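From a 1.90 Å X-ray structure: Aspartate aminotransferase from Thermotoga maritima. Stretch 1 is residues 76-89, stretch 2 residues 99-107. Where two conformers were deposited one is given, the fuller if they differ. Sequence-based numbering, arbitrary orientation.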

ATOM      1  N   ASP B  76      -8.746   8.755  -8.594  1.00 29.75           N
ATOM      2  CA  ASP B  76      -9.720   7.772  -8.148  1.00 30.09           C
ATOM      3  C   ASP B  76      -8.943   6.661  -7.426  1.00 30.13           C
ATOM      4  O   ASP B  76      -7.987   6.144  -7.951  1.00 30.03           O
ATOM      5  CB  ASP B  76     -10.434   7.253  -9.392  1.00 30.18           C
ATOM      6  CG  ASP B  76     -11.571   6.281  -9.105  1.00 31.94           C
ATOM      7  OD1 ASP B  76     -11.635   5.622  -8.044  1.00 33.36           O
ATOM      8  OD2 ASP B  76     -12.427   6.060  -9.968  1.00 34.98           O
ATOM      9  N   PRO B  77      -9.317   6.312  -6.205  1.00 31.05           N
ATOM     10  CA  PRO B  77      -8.588   5.268  -5.452  1.00 31.76           C
ATOM     11  C   PRO B  77      -8.509   3.895  -6.137  1.00 32.50           C
ATOM     12  O   PRO B  77      -7.564   3.126  -5.857  1.00 34.16           O
ATOM     13  CB  PRO B  77      -9.397   5.111  -4.153  1.00 31.87           C
ATOM     14  CG  PRO B  77     -10.284   6.231  -4.067  1.00 32.88           C
ATOM     15  CD  PRO B  77     -10.437   6.876  -5.440  1.00 31.72           C
ATOM     16  N   ARG B  78      -9.475   3.565  -6.986  1.00 31.96           N
ATOM     17  CA  ARG B  78      -9.425   2.291  -7.710  1.00 32.96           C
ATOM     18  C   ARG B  78      -8.565   2.331  -8.935  1.00 32.38           C
ATOM     19  O   ARG B  78      -8.438   1.309  -9.573  1.00 33.40           O
ATOM     20  CB  ARG B  78     -10.815   1.746  -8.118  1.00 33.98           C
ATOM     21  CG  ARG B  78     -11.872   2.749  -8.195  1.00 35.38           C
ATOM     22  CD  ARG B  78     -13.266   2.359  -8.512  0.50 37.14           C
ATOM     23  NE  ARG B  78     -13.861   3.598  -9.018  0.50 37.50           N
ATOM     24  CZ  ARG B  78     -14.988   3.704  -9.671  0.50 38.20           C
ATOM     25  NH1 ARG B  78     -15.763   2.637  -9.892  0.50 39.56           N
ATOM     26  NH2 ARG B  78     -15.352   4.913 -10.078  0.50 36.80           N
ATOM     27  N   GLY B  79      -8.023   3.501  -9.274  1.00 30.74           N
ATOM     28  CA  GLY B  79      -7.205   3.697 -10.449  1.00 30.70           C
ATOM     29  C   GLY B  79      -7.916   4.580 -11.457  1.00 30.66           C
ATOM     30  O   GLY B  79      -9.169   4.588 -11.505  1.00 29.03           O
ATOM     31  N   ILE B  80      -7.149   5.330 -12.244  1.00 30.63           N
ATOM     32  CA  ILE B  80      -7.745   6.210 -13.254  1.00 31.75           C
ATOM     33  C   ILE B  80      -8.567   5.378 -14.224  1.00 31.19           C
ATOM     34  O   ILE B  80      -8.153   4.277 -14.587  1.00 32.03           O
ATOM     35  CB  ILE B  80      -6.677   7.041 -14.044  1.00 32.85           C
ATOM     36  CG1 ILE B  80      -5.688   6.139 -14.775  1.00 35.30           C
ATOM     37  CG2 ILE B  80      -5.929   8.046 -13.110  1.00 32.90           C
ATOM     38  CD1 ILE B  80      -4.699   6.890 -15.635  1.00 37.67           C
ATOM     39  N   TYR B  81      -9.703   5.911 -14.656  1.00 31.53           N
ATOM     40  CA  TYR B  81     -10.650   5.207 -15.512  1.00 32.64           C
ATOM     41  C   TYR B  81      -9.994   4.604 -16.727  1.00 32.27           C
ATOM     42  O   TYR B  81     -10.276   3.474 -17.098  1.00 32.23           O
ATOM     43  CB  TYR B  81     -11.742   6.170 -16.029  1.00 33.38           C
ATOM     44  CG  TYR B  81     -12.762   5.468 -16.866  1.00 35.92           C
ATOM     45  CD1 TYR B  81     -13.726   4.676 -16.273  1.00 39.70           C
ATOM     46  CD2 TYR B  81     -12.753   5.577 -18.260  1.00 40.59           C
ATOM     47  CE1 TYR B  81     -14.667   3.997 -17.034  1.00 41.68           C
ATOM     48  CE2 TYR B  81     -13.679   4.908 -19.031  1.00 42.17           C
ATOM     49  CZ  TYR B  81     -14.652   4.121 -18.405  1.00 43.47           C
ATOM     50  OH  TYR B  81     -15.607   3.450 -19.155  1.00 48.14           O
ATOM     51  N   GLU B  82      -9.116   5.377 -17.345  1.00 32.06           N
ATOM     52  CA  GLU B  82      -8.457   4.981 -18.591  1.00 32.48           C
ATOM     53  C   GLU B  82      -7.582   3.722 -18.429  1.00 30.79           C
ATOM     54  O   GLU B  82      -7.557   2.840 -19.317  1.00 30.22           O
ATOM     55  CB  GLU B  82      -7.652   6.172 -19.127  1.00 33.51           C
ATOM     56  CG  GLU B  82      -8.545   7.317 -19.681  1.00 37.56           C
ATOM     57  CD  GLU B  82      -9.155   8.322 -18.643  1.00 42.69           C
ATOM     58  OE1 GLU B  82      -8.805   8.338 -17.405  1.00 38.61           O
ATOM     59  OE2 GLU B  82     -10.035   9.141 -19.098  1.00 45.69           O
ATOM     60  N   LEU B  83      -6.930   3.603 -17.270  1.00 29.95           N
ATOM     61  CA  LEU B  83      -6.117   2.429 -16.973  1.00 29.31           C
ATOM     62  C   LEU B  83      -7.041   1.222 -16.708  1.00 29.42           C
ATOM     63  O   LEU B  83      -6.838   0.147 -17.239  1.00 26.82           O
ATOM     64  CB  LEU B  83      -5.151   2.683 -15.809  1.00 28.72           C
ATOM     65  CG  LEU B  83      -4.255   1.547 -15.337  1.00 27.85           C
ATOM     66  CD1 LEU B  83      -3.506   0.890 -16.531  1.00 27.47           C
ATOM     67  CD2 LEU B  83      -3.282   1.964 -14.243  1.00 29.74           C
ATOM     68  N   ARG B  84      -8.096   1.435 -15.938  1.00 29.39           N
ATOM     69  CA  ARG B  84      -9.026   0.356 -15.677  1.00 29.19           C
ATOM     70  C   ARG B  84      -9.695  -0.147 -16.951  1.00 29.80           C
ATOM     71  O   ARG B  84      -9.808  -1.357 -17.150  1.00 29.47           O
ATOM     72  CB  ARG B  84     -10.047   0.793 -14.649  1.00 29.09           C
ATOM     73  CG  ARG B  84      -9.449   0.848 -13.259  1.00 28.31           C
ATOM     74  CD  ARG B  84     -10.485   1.044 -12.179  1.00 28.84           C
ATOM     75  NE  ARG B  84     -11.045   2.397 -12.222  1.00 29.81           N
ATOM     76  CZ  ARG B  84     -12.270   2.719 -12.598  1.00 31.90           C
ATOM     77  NH1 ARG B  84     -12.635   3.989 -12.587  1.00 35.95           N
ATOM     78  NH2 ARG B  84     -13.124   1.803 -12.997  1.00 33.12           N
ATOM     79  N   GLU B  85     -10.095   0.786 -17.813  1.00 29.94           N
ATOM     80  CA  GLU B  85     -10.692   0.480 -19.083  1.00 31.43           C
ATOM     81  C   GLU B  85      -9.699  -0.231 -19.994  1.00 30.30           C
ATOM     82  O   GLU B  85     -10.052  -1.201 -20.643  1.00 30.20           O
ATOM     83  CB  GLU B  85     -11.202   1.763 -19.734  1.00 32.05           C
ATOM     84  CG  GLU B  85     -11.827   1.562 -21.103  1.00 38.68           C
ATOM     85  CD  GLU B  85     -12.152   2.885 -21.771  1.00 46.07           C
ATOM     86  OE1 GLU B  85     -11.233   3.758 -21.885  1.00 50.24           O
ATOM     87  OE2 GLU B  85     -13.333   3.055 -22.171  1.00 52.61           O
ATOM     88  N   GLY B  86      -8.459   0.247 -20.051  1.00 30.28           N
ATOM     89  CA  GLY B  86      -7.427  -0.421 -20.836  1.00 29.62           C
ATOM     90  C   GLY B  86      -7.197  -1.856 -20.378  1.00 29.83           C
ATOM     91  O   GLY B  86      -7.156  -2.764 -21.191  1.00 29.75           O
ATOM     92  N   ILE B  87      -7.059  -2.058 -19.071  1.00 30.34           N
ATOM     93  CA  ILE B  87      -6.926  -3.405 -18.499  1.00 30.27           C
ATOM     94  C   ILE B  87      -8.147  -4.283 -18.817  1.00 31.41           C
ATOM     95  O   ILE B  87      -7.999  -5.430 -19.256  1.00 31.12           O
ATOM     96  CB  ILE B  87      -6.706  -3.325 -17.009  1.00 30.47           C
ATOM     97  CG1 ILE B  87      -5.330  -2.719 -16.727  1.00 30.03           C
ATOM     98  CG2 ILE B  87      -6.834  -4.709 -16.392  1.00 30.20           C
ATOM     99  CD1 ILE B  87      -5.136  -2.215 -15.284  1.00 31.32           C
ATOM    100  N   ALA B  88      -9.343  -3.734 -18.620  1.00 31.19           N
ATOM    101  CA  ALA B  88     -10.567  -4.461 -18.889  1.00 32.10           C
ATOM    102  C   ALA B  88     -10.633  -4.906 -20.361  1.00 33.12           C
ATOM    103  O   ALA B  88     -11.009  -6.039 -20.665  1.00 32.66           O
ATOM    104  CB  ALA B  88     -11.772  -3.595 -18.550  1.00 31.49           C
ATOM    105  N   LYS B  89     -10.264  -4.006 -21.264  1.00 33.92           N
ATOM    106  CA  LYS B  89     -10.304  -4.294 -22.700  1.00 34.86           C
ATOM    107  C   LYS B  89      -9.265  -5.358 -23.082  1.00 34.33           C
ATOM    108  O   LYS B  89      -9.569  -6.275 -23.829  1.00 33.79           O
ATOM    109  CB  LYS B  89     -10.099  -2.996 -23.498  1.00 35.48           C
ATOM    110  CG  LYS B  89     -10.100  -3.168 -25.004  1.00 39.71           C
ATOM    111  CD  LYS B  89      -9.722  -1.862 -25.725  1.00 44.43           C
ATOM    112  CE  LYS B  89      -9.816  -2.014 -27.242  1.00 47.65           C
ATOM    113  NZ  LYS B  89      -8.874  -1.048 -27.925  1.00 51.02           N
ATOM    114  N   ILE B  99     -15.624  -7.463 -19.904  1.00 36.65           N
ATOM    115  CA  ILE B  99     -15.201  -6.909 -18.628  1.00 35.76           C
ATOM    116  C   ILE B  99     -15.449  -5.382 -18.599  1.00 35.65           C
ATOM    117  O   ILE B  99     -14.961  -4.634 -19.443  1.00 35.60           O
ATOM    118  CB  ILE B  99     -13.741  -7.260 -18.371  1.00 35.52           C
ATOM    119  CG1 ILE B  99     -13.521  -8.749 -18.642  1.00 35.82           C
ATOM    120  CG2 ILE B  99     -13.344  -6.924 -16.936  1.00 36.61           C
ATOM    121  CD1 ILE B  99     -12.148  -9.267 -18.231  1.00 36.60           C
ATOM    122  N   SER B 100     -16.227  -4.935 -17.619  1.00 35.09           N
ATOM    123  CA  SER B 100     -16.412  -3.520 -17.322  1.00 34.58           C
ATOM    124  C   SER B 100     -15.200  -2.924 -16.557  1.00 33.96           C
ATOM    125  O   SER B 100     -14.573  -3.601 -15.772  1.00 34.62           O
ATOM    126  CB  SER B 100     -17.713  -3.358 -16.541  1.00 34.36           C
ATOM    127  OG  SER B 100     -17.848  -2.083 -15.971  1.00 36.36           O
ATOM    128  N   PRO B 101     -14.867  -1.653 -16.780  1.00 34.26           N
ATOM    129  CA  PRO B 101     -13.801  -0.984 -16.007  1.00 34.00           C
ATOM    130  C   PRO B 101     -14.087  -0.980 -14.489  1.00 34.24           C
ATOM    131  O   PRO B 101     -13.162  -0.972 -13.675  1.00 33.03           O
ATOM    132  CB  PRO B 101     -13.809   0.448 -16.554  1.00 33.87           C
ATOM    133  CG  PRO B 101     -14.550   0.378 -17.858  1.00 34.74           C
ATOM    134  CD  PRO B 101     -15.494  -0.740 -17.752  1.00 33.90           C
ATOM    135  N   ASP B 102     -15.373  -1.003 -14.131  1.00 34.60           N
ATOM    136  CA  ASP B 102     -15.799  -1.087 -12.730  1.00 34.75           C
ATOM    137  C   ASP B 102     -15.573  -2.474 -12.086  1.00 33.26           C
ATOM    138  O   ASP B 102     -15.811  -2.637 -10.892  1.00 32.82           O
ATOM    139  CB  ASP B 102     -17.258  -0.635 -12.597  1.00 36.09           C
ATOM    140  CG  ASP B 102     -17.428   0.889 -12.838  1.00 41.79           C
ATOM    141  OD1 ASP B 102     -18.607   1.313 -13.071  1.00 48.20           O
ATOM    142  OD2 ASP B 102     -16.443   1.731 -12.861  1.00 47.97           O
ATOM    143  N   GLN B 103     -15.082  -3.449 -12.856  1.00 31.66           N
ATOM    144  CA  GLN B 103     -14.677  -4.748 -12.312  1.00 30.57           C
ATOM    145  C   GLN B 103     -13.197  -4.813 -11.933  1.00 29.55           C
ATOM    146  O   GLN B 103     -12.748  -5.815 -11.425  1.00 28.52           O
ATOM    147  CB  GLN B 103     -14.954  -5.851 -13.335  1.00 30.52           C
ATOM    148  CG  GLN B 103     -16.411  -6.166 -13.505  1.00 31.54           C
ATOM    149  CD  GLN B 103     -16.664  -7.290 -14.499  1.00 32.58           C
ATOM    150  OE1 GLN B 103     -17.008  -7.025 -15.641  1.00 31.67           O
ATOM    151  NE2 GLN B 103     -16.474  -8.537 -14.071  1.00 32.10           N
ATOM    152  N   VAL B 104     -12.456  -3.747 -12.229  1.00 29.21           N
ATOM    153  CA  VAL B 104     -10.994  -3.680 -12.094  1.00 29.12           C
ATOM    154  C   VAL B 104     -10.626  -2.730 -10.961  1.00 28.79           C
ATOM    155  O   VAL B 104     -11.186  -1.651 -10.831  1.00 28.48           O
ATOM    156  CB  VAL B 104     -10.324  -3.148 -13.392  1.00 28.59           C
ATOM    157  CG1 VAL B 104      -8.751  -3.012 -13.236  1.00 28.47           C
ATOM    158  CG2 VAL B 104     -10.710  -4.012 -14.604  1.00 29.33           C
ATOM    159  N   VAL B 105      -9.662  -3.124 -10.139  1.00 29.91           N
ATOM    160  CA  VAL B 105      -9.069  -2.218  -9.174  1.00 29.96           C
ATOM    161  C   VAL B 105      -7.564  -2.279  -9.381  1.00 29.63           C
ATOM    162  O   VAL B 105      -6.978  -3.350  -9.425  1.00 29.71           O
ATOM    163  CB  VAL B 105      -9.385  -2.605  -7.697  1.00 29.91           C
ATOM    164  CG1 VAL B 105      -8.946  -1.529  -6.773  1.00 29.46           C
ATOM    165  CG2 VAL B 105     -10.882  -2.875  -7.516  1.00 33.06           C
ATOM    166  N   VAL B 106      -6.961  -1.118  -9.472  1.00 28.77           N
ATOM    167  CA  VAL B 106      -5.540  -0.977  -9.686  1.00 29.19           C
ATOM    168  C   VAL B 106      -4.916  -0.831  -8.299  1.00 29.04           C
ATOM    169  O   VAL B 106      -5.399  -0.066  -7.478  1.00 28.54           O
ATOM    170  CB  VAL B 106      -5.264   0.254 -10.573  1.00 29.41           C
ATOM    171  CG1 VAL B 106      -3.751   0.554 -10.636  1.00 28.85           C
ATOM    172  CG2 VAL B 106      -5.870   0.025 -11.966  1.00 30.35           C
ATOM    173  N   THR B 107      -3.846  -1.589  -8.068  1.00 29.62           N
ATOM    174  CA  THR B 107      -3.211  -1.761  -6.780  1.00 29.73           C
ATOM    175  C   THR B 107      -1.695  -1.665  -6.866  1.00 29.83           C
ATOM    176  O   THR B 107      -1.100  -1.705  -7.942  1.00 31.01           O
ATOM    177  CB  THR B 107      -3.559  -3.193  -6.258  1.00 31.00           C
ATOM    178  OG1 THR B 107      -3.040  -4.184  -7.176  1.00 31.48           O
ATOM    179  CG2 THR B 107      -5.108  -3.466  -6.201  1.00 30.84           C
TER
HETATM  180  O   HOH W   1      -5.236   2.813  -7.351  1.00 33.83           O
HETATM  181  O   HOH W   2     -15.956   4.280 -13.051  1.00 52.99           O
HETATM  182  O   HOH W   3     -13.824  -6.021 -22.199  1.00 45.79           O

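Helix 81-89 packs over strand 104-107 and the 3-10 segment before it. Their axes come within 8.4 Å at an angle of 116°, and the two stretches together bury 664 Å².

Arg-84 is the main polar link. Its CA-to-CB bond points toward the other stretch. The chain takes m, t, m for chi1 to chi3, and this bend brings the guanidinium back beside the loop before the helix. There Arg-84 NE donates to Gly-79 O at 3.0 Å, nearly in line, and Arg-84 NH1 forms a salt bridge with Asp-76 OD2 at 3.3 Å. NH2 is left for the other stretch. Arg-84 NH2 makes a weak hydrogen bond to Pro-101 O at 2.9 Å and another to Asp-102 OD2 at 3.3 Å, the latter part of a salt bridge. Both acceptors lie at the edge of the guanidinium, near its plane. The aliphatic part is also used: Arg-84 CG lies 3.9 Å from both Val-104 CG1 and Val-106 CG2.

Asp-102 has chi1 m. Its CA-to-CB bond points sideways, but the carboxylate comes nearer. Asp-102 OD2 also forms a salt bridge with Arg-78 NH1 at 3.2 Å. One acidic oxygen thus serves two arginines. Water 2 donates to Asp-102 OD2 at 2.6 Å and weakly accepts from Arg-84 NH1 at 3.4 Å.

Arg-78 has an off-well chi1 of 22°, then t for chi2 and chi3. The extended chain carries the guanidinium to both Asp-102 and Asp-76; Arg-78 NE to Asp-76 OD2 is a salt bridge of 3.0 Å.

The backbone adds one direct hydrogen bond, from Val-106 N to Arg-78 O at 2.8 Å and 169°. Water 1 bridges nearby, donating to Pro-77 O at 2.8 Å and Val-106 O at 2.9 Å. Gly-79 suits this place: an ideal CB would lie 2.7 Å from Val-106 CG2, and the backbone angles alone call for glycine.

The apolar layer is buried. Val-104 and Val-106 both point toward the helix with chi1 t. Ile-87 (m, t) reaches both valines: Ile-87 CG2 is 4.1 Å from Val-104 CG1, and Ile-87 CD1 is 4.1 Å from Val-106 CG2. Leu-83 (t, p) starts sideways, but its CD2 comes within 3.9 Å of Val-106 CG1. The small side chain of Ala-88 fits a close approach, with CB 3.5 Å from Ile-99 O and 4.1 Å from Val-104 CG2.

Pro-101 presents its ring to the helix. Tyr-81, with chi1 t, brings its ring near, CE1 lying 3.7 Å from Pro-101 CB.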